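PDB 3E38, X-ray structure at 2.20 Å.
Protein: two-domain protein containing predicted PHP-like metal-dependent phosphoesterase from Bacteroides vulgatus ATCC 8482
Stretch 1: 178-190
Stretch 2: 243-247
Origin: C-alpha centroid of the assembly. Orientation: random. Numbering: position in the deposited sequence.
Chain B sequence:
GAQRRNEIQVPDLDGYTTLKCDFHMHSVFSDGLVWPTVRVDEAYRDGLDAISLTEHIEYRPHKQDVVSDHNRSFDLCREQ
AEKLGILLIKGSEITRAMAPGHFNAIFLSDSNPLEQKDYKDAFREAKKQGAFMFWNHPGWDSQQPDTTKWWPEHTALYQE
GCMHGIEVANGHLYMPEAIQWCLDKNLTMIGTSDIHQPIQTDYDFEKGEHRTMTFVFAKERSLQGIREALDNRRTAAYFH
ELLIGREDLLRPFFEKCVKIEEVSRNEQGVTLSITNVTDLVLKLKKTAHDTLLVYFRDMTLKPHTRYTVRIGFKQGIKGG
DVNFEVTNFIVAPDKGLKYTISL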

# COMPACT_ATOMS: atom_id res chain seq x y z
N ALA B 178 11.31 -23.47 -21.96
CA ALA B 178 10.50 -23.07 -23.12
C ALA B 178 11.21 -22.02 -23.92
O ALA B 178 11.06 -21.93 -25.13
N ILE B 179 12.00 -21.22 -23.23
CA ILE B 179 12.75 -20.14 -23.87
C ILE B 179 13.64 -20.78 -24.93
O ILE B 179 13.64 -20.39 -26.09
N GLN B 180 14.36 -21.80 -24.52
CA GLN B 180 15.32 -22.45 -25.40
C GLN B 180 14.61 -23.13 -26.55
O GLN B 180 15.15 -23.26 -27.66
N TRP B 181 13.40 -23.57 -26.29
CA TRP B 181 12.58 -24.25 -27.31
C TRP B 181 12.19 -23.27 -28.37
O TRP B 181 12.33 -23.53 -29.56
N CYS B 182 11.72 -22.13 -27.93
CA CYS B 182 11.31 -21.08 -28.86
C CYS B 182 12.50 -20.57 -29.66
O CYS B 182 12.38 -20.29 -30.87
N LEU B 183 13.67 -20.56 -29.02
CA LEU B 183 14.89 -20.09 -29.68
C LEU B 183 15.29 -21.11 -30.75
O LEU B 183 15.54 -20.74 -31.89
N ASP B 184 15.25 -22.38 -30.40
CA ASP B 184 15.68 -23.44 -31.35
C ASP B 184 14.68 -23.69 -32.45
O ASP B 184 15.04 -23.97 -33.59
N LYS B 185 13.40 -23.53 -32.13
CA LYS B 185 12.32 -23.88 -33.06
C LYS B 185 11.67 -22.67 -33.73
O LYS B 185 10.69 -22.78 -34.46
N ASN B 186 12.22 -21.50 -33.43
CA ASN B 186 11.75 -20.23 -34.00
C ASN B 186 10.29 -19.89 -33.70
O ASN B 186 9.53 -19.53 -34.59
N LEU B 187 9.92 -20.00 -32.43
CA LEU B 187 8.55 -19.76 -32.03
C LEU B 187 8.42 -18.47 -31.26
O LEU B 187 9.39 -17.87 -30.78
N THR B 188 7.16 -18.09 -31.13
CA THR B 188 6.76 -16.87 -30.41
C THR B 188 6.69 -17.12 -28.92
O THR B 188 5.98 -18.00 -28.50
N MSE B 189 7.48 -16.36 -28.14
CA MSE B 189 7.46 -16.46 -26.67
C MSE B 189 6.26 -15.69 -26.17
O MSE B 189 6.06 -14.54 -26.52
N ILE B 190 5.48 -16.41 -25.37
CA ILE B 190 4.22 -15.93 -24.81
C ILE B 190 4.19 -15.86 -23.29
O ILE B 190 4.74 -16.68 -22.60
N LEU B 243 11.64 -9.66 -18.03
CA LEU B 243 11.13 -9.41 -19.37
C LEU B 243 11.91 -10.39 -20.20
O LEU B 243 13.13 -10.41 -20.19
N ILE B 244 11.17 -11.26 -20.86
CA ILE B 244 11.75 -12.36 -21.61
C ILE B 244 11.52 -12.25 -23.10
O ILE B 244 10.40 -12.09 -23.57
N GLY B 245 12.61 -12.34 -23.85
CA GLY B 245 12.53 -12.26 -25.30
C GLY B 245 13.84 -12.35 -26.06
O GLY B 245 14.91 -12.50 -25.49
N ARG B 246 13.75 -12.27 -27.38
CA ARG B 246 14.96 -12.30 -28.20
C ARG B 246 15.73 -11.00 -28.05
O ARG B 246 15.20 -9.89 -27.98
N GLU B 247 17.02 -11.20 -27.97
CA GLU B 247 17.98 -10.13 -27.81
C GLU B 247 17.81 -9.01 -28.82
O GLU B 247 18.01 -7.84 -28.51

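The strongest link between the two stretches is made by Arg-246, which lies at the N-cap position just before a helix and sends its side chain to the place where the helix of the first stretch gives way to a strand. Its NH2 donates a nearly straight hydrogen bond to the carbonyl oxygen of Leu-187, with 2.6 Å between Arg-246 NH2 and Leu-187 O and an angle of 174° at the hydrogen. The same nitrogen makes a weak, bent hydrogen bond to the last turn of the helix, 3.0 Å from Arg-246 NH2 to Cys-182 O. That carbonyl also accepts from the backbone within its own stretch, at 2.9 Å from Leu-187 N to Cys-182 O, so the arginine joins a turn that already closes on itself. Asn-186, with positive phi, is the first residue to leave the helical conformation, and Leu-187 O, which accepts the stronger bond, comes one residue later.

A water extends this network. It accepts from the backbone of Met-189, 2.9 Å from Met-189 N to the water oxygen, and weakly from the arginine, 2.9 Å from Arg-246 NH1 to the same oxygen.

Arginine suits this site because its long side chain combines a donor-rich end with an apolar stem. The CA-to-CB bond of Arg-246 points sideways, but chi1 m followed by chi2 and chi3 both t extends the chain so that its end reaches the first stretch. The two carbonyls lie at the edge of the guanidinium, near its plane, where its N-H groups point; Leu-183 CD2 and Met-189 CE cover one face. The stem is packed as well: Leu-183 CD2, on a side chain with chi1 m and chi2 t, lies 3.9 Å from Arg-246 CG, and Met-189 CE lies 4.1 Å from Arg-246 CG.

Beyond the arginine the contact becomes apolar and buried. The CA-to-CB bond of Met-189, a selenomethionine, points toward the second stretch, with chi1 m and chi2 and chi3 t. This unbranched chain places Met-189 SE 3.8 Å from Gly-245 CA and 4.0 Å from Ile-244 CG2. Gly-245 has no side chain, and its CA meets the selenium directly. The CA-to-CB bonds of Ile-179 and Ile-244 point toward each other's stretches, both residues with chi1 m, and the side chains meet at 3.6 Å between Ile-179 CD1 and Ile-244 CG2. Their branched aliphatic side chains have no polar groups to satisfy and so suit this buried patch between helix and strand.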

# COMPACT_ATOMS: atom_id res chain seq x y z
CB ALA B 178 9.09 -22.54 -22.68
CB ILE B 179 13.55 -19.24 -22.86
CG1 ILE B 179 12.60 -18.52 -21.91
CG2 ILE B 179 14.39 -18.21 -23.59
CD1 ILE B 179 13.26 -17.95 -20.69
CB GLN B 180 16.17 -23.46 -24.61
CG GLN B 180 17.35 -23.99 -25.38
CD GLN B 180 18.26 -22.87 -25.85
OE1 GLN B 180 18.63 -21.99 -25.08
NE2 GLN B 180 18.63 -22.91 -27.13
CB TRP B 181 11.33 -24.90 -26.72
CG TRP B 181 11.67 -26.11 -25.95
CD1 TRP B 181 12.75 -26.91 -26.17
CD2 TRP B 181 10.91 -26.75 -24.91
NE1 TRP B 181 12.75 -27.97 -25.29
CE2 TRP B 181 11.62 -27.90 -24.53
CE3 TRP B 181 9.71 -26.48 -24.31
CZ2 TRP B 181 11.17 -28.75 -23.53
CZ3 TRP B 181 9.26 -27.33 -23.33
CH2 TRP B 181 9.98 -28.44 -22.94
CB CYS B 182 10.66 -19.91 -28.14
SG CYS B 182 9.11 -20.34 -27.34
CB LEU B 183 16.07 -19.81 -28.72
CG LEU B 183 15.91 -18.71 -27.66
CD1 LEU B 183 17.20 -18.64 -26.83
CD2 LEU B 183 15.54 -17.33 -28.25
CB ASP B 184 15.92 -24.76 -30.63
CG ASP B 184 17.04 -24.67 -29.61
OD1 ASP B 184 17.93 -23.80 -29.77
OD2 ASP B 184 17.03 -25.48 -28.65
CB LYS B 185 11.32 -24.77 -32.30
CG LYS B 185 11.85 -26.21 -32.25
CD LYS B 185 11.43 -27.08 -31.04
CE LYS B 185 12.11 -28.50 -31.21
NZ LYS B 185 12.37 -29.31 -29.95
CB ASN B 186 11.95 -20.24 -35.52
CG ASN B 186 11.88 -18.85 -36.12
OD1 ASN B 186 12.09 -17.85 -35.42
ND2 ASN B 186 11.60 -18.76 -37.40
CB LEU B 187 8.04 -20.92 -31.17
CG LEU B 187 8.16 -22.32 -31.78
CD1 LEU B 187 8.17 -23.40 -30.75
CD2 LEU B 187 7.03 -22.56 -32.75
CB THR B 188 5.43 -16.37 -30.92
OG1 THR B 188 5.60 -16.11 -32.32
CG2 THR B 188 4.96 -15.09 -30.19
CB MSE B 189 8.73 -15.91 -26.04
CG MSE B 189 9.98 -16.61 -26.54
SE MSE B 189 11.47 -15.93 -25.60
CE MSE B 189 12.87 -16.56 -26.89
CB ILE B 190 3.02 -16.82 -25.23
CG1 ILE B 190 2.80 -16.81 -26.73
CG2 ILE B 190 1.70 -16.29 -24.58
CD1 ILE B 190 2.26 -15.49 -27.27
CB LEU B 243 11.30 -7.96 -19.83
CG LEU B 243 10.61 -7.62 -21.15
CD1 LEU B 243 9.08 -7.55 -20.93
CD2 LEU B 243 11.11 -6.31 -21.69
CB ILE B 244 11.14 -13.67 -21.09
CG1 ILE B 244 11.24 -13.69 -19.55
CG2 ILE B 244 11.80 -14.89 -21.77
CD1 ILE B 244 10.10 -14.35 -18.82
CB ARG B 246 14.66 -12.63 -29.66
CG ARG B 246 14.27 -14.07 -29.87
CD ARG B 246 14.19 -14.47 -31.34
NE ARG B 246 13.62 -15.82 -31.46
CZ ARG B 246 12.36 -16.12 -31.15
NH1 ARG B 246 11.53 -15.19 -30.67
NH2 ARG B 246 11.94 -17.36 -31.26
CB GLU B 247 19.39 -10.68 -27.97
CG GLU B 247 20.39 -9.58 -27.99
CD GLU B 247 21.76 -10.06 -28.26
OE1 GLU B 247 21.92 -11.24 -28.63
OE2 GLU B 247 22.68 -9.25 -28.12
O HOH W 1 9.06 -14.26 -29.43